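Local coordinates for type III effector HopA1 (Pseudomonas syringae pv. tomato str. DC3000, PDB 4RSX), which is probably delivered by the plant pathogen into host cells through its type III secretion system, where its biochemical activity is not established, at residues K93-I99 with G143-A149; R219-D225 with S241-Y247; W14-A18 with I29-Y33. All coordinates share one frame; numbering follows the deposited sequence.

Contact 1: K93-I99 with G143-A149; sequences KRFFYRI and GKVIGPA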
# COMPACT_ATOMS: atom_id res chain seq x y z
N LYS A 93 -13.39 -11.59 -6.84
CA LYS A 93 -12.22 -12.20 -6.23
C LYS A 93 -10.93 -11.46 -6.59
O LYS A 93 -9.86 -11.76 -6.05
CB LYS A 93 -12.10 -13.67 -6.67
CG LYS A 93 -13.19 -14.59 -6.12
CD LYS A 93 -13.00 -16.05 -6.56
CE LYS A 93 -14.04 -16.95 -5.88
NZ LYS A 93 -14.41 -18.18 -6.66
N ARG A 94 -11.03 -10.47 -7.48
CA ARG A 94 -9.83 -9.86 -8.05
C ARG A 94 -9.62 -8.39 -7.67
O ARG A 94 -8.49 -7.94 -7.51
CB ARG A 94 -9.84 -9.97 -9.58
CG ARG A 94 -10.24 -11.33 -10.14
CD ARG A 94 -9.02 -12.15 -10.56
NE ARG A 94 -8.14 -11.40 -11.46
CZ ARG A 94 -6.97 -11.85 -11.91
NH1 ARG A 94 -6.54 -13.06 -11.55
NH2 ARG A 94 -6.23 -11.10 -12.72
N PHE A 95 -10.72 -7.65 -7.57
CA PHE A 95 -10.61 -6.21 -7.38
C PHE A 95 -10.33 -5.83 -5.93
O PHE A 95 -10.34 -6.69 -5.05
CB PHE A 95 -11.87 -5.51 -7.91
CG PHE A 95 -11.93 -5.39 -9.42
CD1 PHE A 95 -10.87 -5.83 -10.21
CD2 PHE A 95 -13.03 -4.82 -10.05
CE1 PHE A 95 -10.90 -5.73 -11.60
CE2 PHE A 95 -13.08 -4.71 -11.44
CZ PHE A 95 -12.01 -5.17 -12.22
N PHE A 96 -10.07 -4.54 -5.70
CA PHE A 96 -9.83 -4.04 -4.34
C PHE A 96 -11.12 -3.79 -3.56
O PHE A 96 -12.13 -3.38 -4.13
CB PHE A 96 -9.06 -2.73 -4.39
CG PHE A 96 -7.59 -2.90 -4.53
CD1 PHE A 96 -6.80 -3.22 -3.42
CD2 PHE A 96 -6.98 -2.74 -5.76
CE1 PHE A 96 -5.44 -3.37 -3.55
CE2 PHE A 96 -5.61 -2.90 -5.90
CZ PHE A 96 -4.84 -3.21 -4.79
N TYR A 97 -11.06 -3.99 -2.24
CA TYR A 97 -12.13 -3.57 -1.35
C TYR A 97 -11.57 -2.56 -0.35
O TYR A 97 -10.42 -2.68 0.10
CB TYR A 97 -12.69 -4.77 -0.60
CG TYR A 97 -13.35 -5.79 -1.49
CD1 TYR A 97 -14.73 -5.81 -1.64
CD2 TYR A 97 -12.61 -6.74 -2.18
CE1 TYR A 97 -15.36 -6.75 -2.44
CE2 TYR A 97 -13.22 -7.68 -3.00
CZ TYR A 97 -14.60 -7.68 -3.12
OH TYR A 97 -15.24 -8.59 -3.92
N ARG A 98 -12.35 -1.55 0.00
CA ARG A 98 -11.91 -0.68 1.08
C ARG A 98 -12.69 -0.98 2.33
O ARG A 98 -13.86 -1.39 2.27
CB ARG A 98 -11.97 0.81 0.72
CG ARG A 98 -13.26 1.27 0.09
CD ARG A 98 -13.24 2.78 -0.11
NE ARG A 98 -12.04 3.24 -0.80
CZ ARG A 98 -11.61 4.50 -0.78
NH1 ARG A 98 -12.28 5.41 -0.10
NH2 ARG A 98 -10.50 4.84 -1.44
N ILE A 99 -12.02 -0.81 3.45
CA ILE A 99 -12.61 -0.96 4.76
C ILE A 99 -12.67 0.43 5.36
O ILE A 99 -11.63 1.06 5.57
CB ILE A 99 -11.68 -1.80 5.63
CG1 ILE A 99 -11.36 -3.12 4.92
CG2 ILE A 99 -12.29 -2.02 7.02
CD1 ILE A 99 -10.16 -3.87 5.54
N GLY A 143 -8.79 1.52 5.09
CA GLY A 143 -7.85 0.50 4.68
C GLY A 143 -8.27 -0.03 3.34
O GLY A 143 -9.40 0.21 2.90
N LYS A 144 -7.38 -0.75 2.66
CA LYS A 144 -7.84 -1.50 1.49
C LYS A 144 -7.18 -2.87 1.43
O LYS A 144 -6.02 -3.04 1.84
CB LYS A 144 -7.64 -0.71 0.18
CG LYS A 144 -6.29 -0.92 -0.49
CD LYS A 144 -6.10 -0.12 -1.80
CE LYS A 144 -4.61 -0.21 -2.22
NZ LYS A 144 -4.24 0.57 -3.47
N VAL A 145 -7.93 -3.84 0.93
CA VAL A 145 -7.39 -5.17 0.69
C VAL A 145 -7.74 -5.60 -0.73
O VAL A 145 -8.85 -5.35 -1.21
CB VAL A 145 -7.89 -6.20 1.74
CG1 VAL A 145 -7.32 -5.86 3.12
CG2 VAL A 145 -9.41 -6.20 1.81
N ILE A 146 -6.77 -6.22 -1.41
CA ILE A 146 -6.98 -6.77 -2.74
C ILE A 146 -7.84 -8.04 -2.64
O ILE A 146 -7.82 -8.73 -1.61
CB ILE A 146 -5.62 -7.11 -3.39
CG1 ILE A 146 -5.75 -7.44 -4.88
CG2 ILE A 146 -4.99 -8.30 -2.71
CD1 ILE A 146 -6.32 -6.33 -5.71
N GLY A 147 -8.61 -8.33 -3.69
CA GLY A 147 -9.37 -9.56 -3.75
C GLY A 147 -8.52 -10.80 -3.50
O GLY A 147 -7.33 -10.83 -3.85
N PRO A 148 -9.13 -11.85 -2.90
CA PRO A 148 -8.44 -13.06 -2.44
C PRO A 148 -7.69 -13.83 -3.52
O PRO A 148 -6.71 -14.51 -3.20
CB PRO A 148 -9.59 -13.93 -1.88
CG PRO A 148 -10.84 -13.40 -2.54
CD PRO A 148 -10.58 -11.92 -2.67
N ALA A 149 -8.12 -13.74 -4.77
CA ALA A 149 -7.40 -14.46 -5.81
C ALA A 149 -6.01 -13.85 -6.06
O ALA A 149 -5.12 -14.53 -6.56
CB ALA A 149 -8.21 -14.51 -7.10
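The F96 ring lies between two side chains of the neighbouring strand. I146 CD1 sits over the centre of one face, 3.4 Å from the F96 ring centroid, in a CH-pi contact. The chi1 of I146 (-169°) sets CG1 anti to the backbone N, and the methyl at its end then turns in over the ring. K144 comes to the opposite face. Its extended chain runs past F96 CD1 and CE1, with K144 CE 3.5 Å from F96 CE1. The K144 ammonium then stands above the rim in a cation-pi contact, with NZ 4.3 Å from the F96 ring centroid. The same NZ has a salt bridge to D156, so the ring is a second partner for this charge.

The backbones make the neighbouring antiparallel strands 96-101 and 140-146 of a seven-strand sheet. Y97 with V145 and I99 with G143 are hydrogen-bonded pairs. F96 with I146 and R98 with K144 are non-hydrogen-bonded pairs. The bond from Y97 N to V145 O is almost straight, 2.8 Å long at 177°. I99 N and G143 N each bond the other residue's carbonyl oxygen. Outside the regular ladder, G147 N makes only a weak bond to F95 O. A149 N closes the row with a 2.9 Å bond to K93 O.

Between the two strands, the side chains of Y97, I99 and V145 touch at longer range. I99 CD1 is 4.2 Å from V145 CG1, and Y97 CB is 4.3 Å from V145 CG2. Helix 123-136 covers I99 and V145. Y97 packs against helices 45-58 and 82-88, and its hydroxyl is hydrogen-bonded to A92 O.

Contact 2: R219-D225 with S241-Y247; sequences RAEVISD and SLSANGY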
# COMPACT_ATOMS: atom_id res chain seq x y z
N ARG A 219 7.05 7.70 -7.18
CA ARG A 219 8.50 7.62 -7.07
C ARG A 219 9.10 7.33 -8.45
O ARG A 219 10.23 7.73 -8.72
CB ARG A 219 8.93 6.55 -6.05
CG ARG A 219 8.32 6.69 -4.66
CD ARG A 219 8.28 8.13 -4.20
NE ARG A 219 8.25 8.25 -2.75
CZ ARG A 219 7.17 8.53 -2.03
NH1 ARG A 219 7.27 8.61 -0.71
NH2 ARG A 219 5.99 8.71 -2.61
N ALA A 220 8.35 6.63 -9.31
CA ALA A 220 8.82 6.38 -10.68
C ALA A 220 9.07 7.72 -11.35
O ALA A 220 10.05 7.89 -12.10
CB ALA A 220 7.78 5.57 -11.47
N GLU A 221 8.19 8.68 -11.07
CA GLU A 221 8.23 9.96 -11.76
C GLU A 221 9.34 10.86 -11.23
O GLU A 221 9.91 11.66 -11.97
CB GLU A 221 6.83 10.61 -11.79
CG GLU A 221 5.92 9.87 -12.81
CD GLU A 221 4.44 10.26 -12.75
OE1 GLU A 221 3.71 9.96 -13.73
OE2 GLU A 221 4.01 10.85 -11.74
N VAL A 222 9.68 10.70 -9.95
CA VAL A 222 10.87 11.34 -9.40
C VAL A 222 12.11 10.90 -10.20
O VAL A 222 12.99 11.71 -10.54
CB VAL A 222 11.05 10.99 -7.90
CG1 VAL A 222 12.41 11.43 -7.39
CG2 VAL A 222 9.95 11.61 -7.05
N ILE A 223 12.17 9.60 -10.50
CA ILE A 223 13.30 9.04 -11.24
C ILE A 223 13.37 9.60 -12.66
O ILE A 223 14.45 9.96 -13.14
CB ILE A 223 13.23 7.50 -11.30
CG1 ILE A 223 13.44 6.90 -9.90
CG2 ILE A 223 14.28 6.94 -12.26
CD1 ILE A 223 13.14 5.41 -9.84
N SER A 224 12.22 9.68 -13.34
CA SER A 224 12.15 10.28 -14.67
C SER A 224 12.74 11.68 -14.66
O SER A 224 13.52 12.04 -15.55
CB SER A 224 10.70 10.39 -15.15
OG SER A 224 10.13 9.11 -15.29
N ASP A 225 12.34 12.47 -13.68
CA ASP A 225 12.86 13.82 -13.56
C ASP A 225 14.38 13.82 -13.42
O ASP A 225 15.06 14.55 -14.14
CB ASP A 225 12.23 14.55 -12.37
CG ASP A 225 10.76 14.89 -12.60
OD1 ASP A 225 10.32 14.90 -13.78
OD2 ASP A 225 10.06 15.15 -11.59
N SER A 241 15.92 15.71 -7.38
CA SER A 241 14.58 15.40 -7.87
C SER A 241 13.63 15.03 -6.73
O SER A 241 12.45 15.40 -6.76
CB SER A 241 14.63 14.29 -8.92
OG SER A 241 13.31 13.92 -9.32
N LEU A 242 14.14 14.31 -5.72
CA LEU A 242 13.33 14.04 -4.54
C LEU A 242 12.92 15.35 -3.84
O LEU A 242 11.72 15.59 -3.61
CB LEU A 242 14.05 13.10 -3.58
CG LEU A 242 14.11 11.62 -3.96
CD1 LEU A 242 15.09 10.89 -3.07
CD2 LEU A 242 12.74 10.98 -3.85
N SER A 243 13.90 16.19 -3.50
CA SER A 243 13.61 17.46 -2.85
C SER A 243 12.65 18.29 -3.69
O SER A 243 11.66 18.79 -3.16
CB SER A 243 14.88 18.26 -2.61
OG SER A 243 15.64 17.67 -1.58
N ALA A 244 12.93 18.43 -4.99
CA ALA A 244 12.13 19.30 -5.85
C ALA A 244 10.69 18.81 -5.99
O ALA A 244 9.77 19.57 -6.33
CB ALA A 244 12.79 19.44 -7.23
N ASN A 245 10.50 17.51 -5.74
CA ASN A 245 9.17 16.90 -5.84
C ASN A 245 8.49 16.77 -4.50
O ASN A 245 7.36 16.30 -4.42
CB ASN A 245 9.26 15.52 -6.50
CG ASN A 245 9.29 15.62 -8.00
OD1 ASN A 245 8.27 15.93 -8.62
ND2 ASN A 245 10.46 15.37 -8.60
N GLY A 246 9.18 17.19 -3.45
CA GLY A 246 8.56 17.31 -2.15
C GLY A 246 8.90 16.18 -1.19
O GLY A 246 8.34 16.11 -0.09
N TYR A 247 9.81 15.31 -1.59
CA TYR A 247 10.20 14.20 -0.73
C TYR A 247 11.53 14.46 -0.03
O TYR A 247 12.26 15.40 -0.37
CB TYR A 247 10.25 12.89 -1.52
CG TYR A 247 8.94 12.58 -2.21
CD1 TYR A 247 7.86 12.11 -1.49
CD2 TYR A 247 8.78 12.77 -3.58
CE1 TYR A 247 6.65 11.82 -2.11
CE2 TYR A 247 7.58 12.49 -4.21
CZ TYR A 247 6.52 12.02 -3.47
OH TYR A 247 5.32 11.74 -4.08
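R219 lays its guanidinium over one face of the Y247 ring, to one side of the centre. R219 CZ is 3.9 Å from the Y247 ring centroid, and the two planes are 32° apart. This is an off-centre, tilted cation-pi contact. CE1 is the ring atom that comes under the guanidinium, 3.2 Å from R219 NH2. The bend of the arginine at chi2 (-42°) folds the chain before it reaches the ring. R219 NE and NH1 are hydrogen-bonded to the carbonyl oxygens of P252 and E206, respectively.

V222 fills the middle of the contact. Its two methyls part: CG1 meets L242 CD2 at 3.6 Å, and CG2 meets Y247 CE2 at 3.8 Å. CG2 also reaches N245 CB.

The polar links lie on the other flank of V222. S241 OG donates a hydrogen bond to V222 O; the modelled 2.5 Å is unusually short, and its exact length is doubtful. The S241 hydroxyl also touches D225 CB. N245 ND2 donates to D225 OD2 at 3.0 Å, on the anti lone pair of that oxygen. Carboxylate and amide are nearly coplanar, 9° apart. The same amide nitrogen bonds S241 O one turn back in its own helix.

The contact packs helix 215-228 against the end of helix 234-245. That end is a Schellman motif with G246 at positive phi, and it turns the chain so that Y247 comes back over the first helix.

D225 OD1 has a salt bridge to R228, so the two oxygens of the carboxylate have different partners. The two bonds made by N245 ND2 fix the rotation of its amide. At the other end, the pi face of Y247 and two carbonyl oxygens would probably together stabilise the positive charge of the buried R219.

Contact 3: W14-A18 with I29-Y33; sequences WAKQA and IYKIY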
# COMPACT_ATOMS: atom_id res chain seq x y z
N TRP A 14 16.82 0.85 -8.13
CA TRP A 14 15.69 0.99 -9.06
C TRP A 14 16.06 2.00 -10.14
O TRP A 14 15.91 1.74 -11.35
CB TRP A 14 14.47 1.48 -8.26
CG TRP A 14 13.21 1.73 -9.05
CD1 TRP A 14 12.98 1.46 -10.37
CD2 TRP A 14 11.98 2.30 -8.55
NE1 TRP A 14 11.70 1.82 -10.72
CE2 TRP A 14 11.07 2.34 -9.62
CE3 TRP A 14 11.57 2.78 -7.29
CZ2 TRP A 14 9.76 2.85 -9.49
CZ3 TRP A 14 10.28 3.29 -7.16
CH2 TRP A 14 9.39 3.32 -8.25
N ALA A 15 16.56 3.16 -9.68
CA ALA A 15 16.93 4.26 -10.55
C ALA A 15 18.06 3.87 -11.52
O ALA A 15 18.06 4.31 -12.67
CB ALA A 15 17.32 5.47 -9.72
N LYS A 16 19.01 3.07 -11.05
CA LYS A 16 20.11 2.62 -11.92
C LYS A 16 19.61 1.68 -13.01
O LYS A 16 20.05 1.76 -14.16
CB LYS A 16 21.22 1.93 -11.11
CG LYS A 16 21.90 2.83 -10.10
CD LYS A 16 22.39 4.13 -10.74
CE LYS A 16 23.78 4.01 -11.37
NZ LYS A 16 24.43 5.36 -11.52
N GLN A 17 18.68 0.81 -12.65
CA GLN A 17 18.06 -0.06 -13.66
C GLN A 17 17.27 0.75 -14.68
O GLN A 17 17.27 0.41 -15.87
CB GLN A 17 17.18 -1.13 -13.00
CG GLN A 17 17.89 -1.94 -11.94
CD GLN A 17 17.01 -3.03 -11.35
OE1 GLN A 17 15.97 -3.37 -11.92
NE2 GLN A 17 17.42 -3.57 -10.20
N ALA A 18 16.61 1.82 -14.24
CA ALA A 18 15.91 2.70 -15.18
C ALA A 18 16.93 3.37 -16.08
O ALA A 18 16.72 3.53 -17.28
CB ALA A 18 15.06 3.77 -14.44
N ILE A 29 9.74 2.79 -16.22
CA ILE A 29 10.31 2.94 -14.90
C ILE A 29 9.39 2.31 -13.87
O ILE A 29 9.83 1.58 -12.99
CB ILE A 29 10.58 4.42 -14.58
CG1 ILE A 29 11.60 4.97 -15.58
CG2 ILE A 29 11.04 4.59 -13.13
CD1 ILE A 29 11.75 6.47 -15.55
N TYR A 30 8.09 2.54 -14.04
CA TYR A 30 7.07 2.01 -13.14
C TYR A 30 6.97 0.47 -13.16
O TYR A 30 6.74 -0.17 -12.11
CB TYR A 30 5.72 2.64 -13.49
CG TYR A 30 4.56 2.12 -12.69
CD1 TYR A 30 4.53 2.25 -11.30
CD2 TYR A 30 3.48 1.51 -13.32
CE1 TYR A 30 3.46 1.77 -10.56
CE2 TYR A 30 2.40 1.03 -12.59
CZ TYR A 30 2.39 1.17 -11.21
OH TYR A 30 1.33 0.68 -10.48
N LYS A 31 7.14 -0.14 -14.33
CA LYS A 31 7.03 -1.59 -14.44
C LYS A 31 8.11 -2.32 -13.65
O LYS A 31 7.88 -3.43 -13.17
CB LYS A 31 7.03 -2.04 -15.91
CG LYS A 31 5.71 -1.78 -16.64
CD LYS A 31 5.78 -2.22 -18.11
CE LYS A 31 4.49 -1.88 -18.85
NZ LYS A 31 4.67 -1.89 -20.34
N ILE A 32 9.28 -1.70 -13.50
CA ILE A 32 10.33 -2.26 -12.64
C ILE A 32 9.86 -2.41 -11.19
O ILE A 32 10.13 -3.42 -10.55
CB ILE A 32 11.62 -1.42 -12.67
CG1 ILE A 32 12.14 -1.27 -14.11
CG2 ILE A 32 12.69 -2.06 -11.80
CD1 ILE A 32 13.17 -0.18 -14.27
N TYR A 33 9.15 -1.40 -10.69
CA TYR A 33 8.52 -1.45 -9.36
C TYR A 33 7.45 -2.53 -9.29
O TYR A 33 7.34 -3.23 -8.28
CB TYR A 33 7.88 -0.09 -9.03
CG TYR A 33 7.12 -0.05 -7.73
CD1 TYR A 33 7.74 0.38 -6.57
CD2 TYR A 33 5.78 -0.43 -7.66
CE1 TYR A 33 7.06 0.43 -5.39
CE2 TYR A 33 5.10 -0.39 -6.47
CZ TYR A 33 5.74 0.05 -5.34
OH TYR A 33 5.08 0.10 -4.14
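W14 on helix 2-19 reaches across to helix 26-35. The two form a helical hairpin near the N-terminus, and their short segments run at 136° to each other. From CB, the chi1 of W14 (178°) swings CG anti to the backbone N, which sends the indole across the second helix. CD1 meets I32 CG2 at 3.8 Å. NE1, next in the ring, lies near I32 CB and I29 CG2, and it donates to I29 O. CE2 touches the same carbonyl and Y33 CB. CZ2 then packs on Y33 CB at 3.5 Å, with that carbon above the ring plane, offset toward the rim. At the far end, CH2 and CZ3 approach Y33 CD1. The two aromatic rings are tilted 36° to each other.

One turn on, A18 CB packs on I29 CG1, and I32 CD1 reaches the A18 backbone. Q17 OE1 touches I32 CG2, while Q17 NE2 is hydrogen-bonded to E13.

R219 and I223 of helix 215-228 also touch the indole. The 3.0 Å bond from W14 NE1 to I29 O lies in the indole plane, but its donor stands 37° out of the carbonyl plane.

How the contacts relate
Contacts 2 and 3 form one continuous packed region on the same side of the chain's centre, with their own centres 13 Å apart. Helix 215-228 joins them. I223 CD1 packs on W14 CD2 at 3.6 Å, and A220 N is 3.6 Å from W14 CH2. S224 meets I29, so both N-terminal helices touch this helix. R219 touches W14 as well as Y247. Contact 1 stands apart in the sheet, across the chain's centre from contact 2. Its centre is 29 Å from that of contact 2 and 26 Å from that of contact 3. The nearest atoms of contacts 1 and 3 are about 9 Å apart.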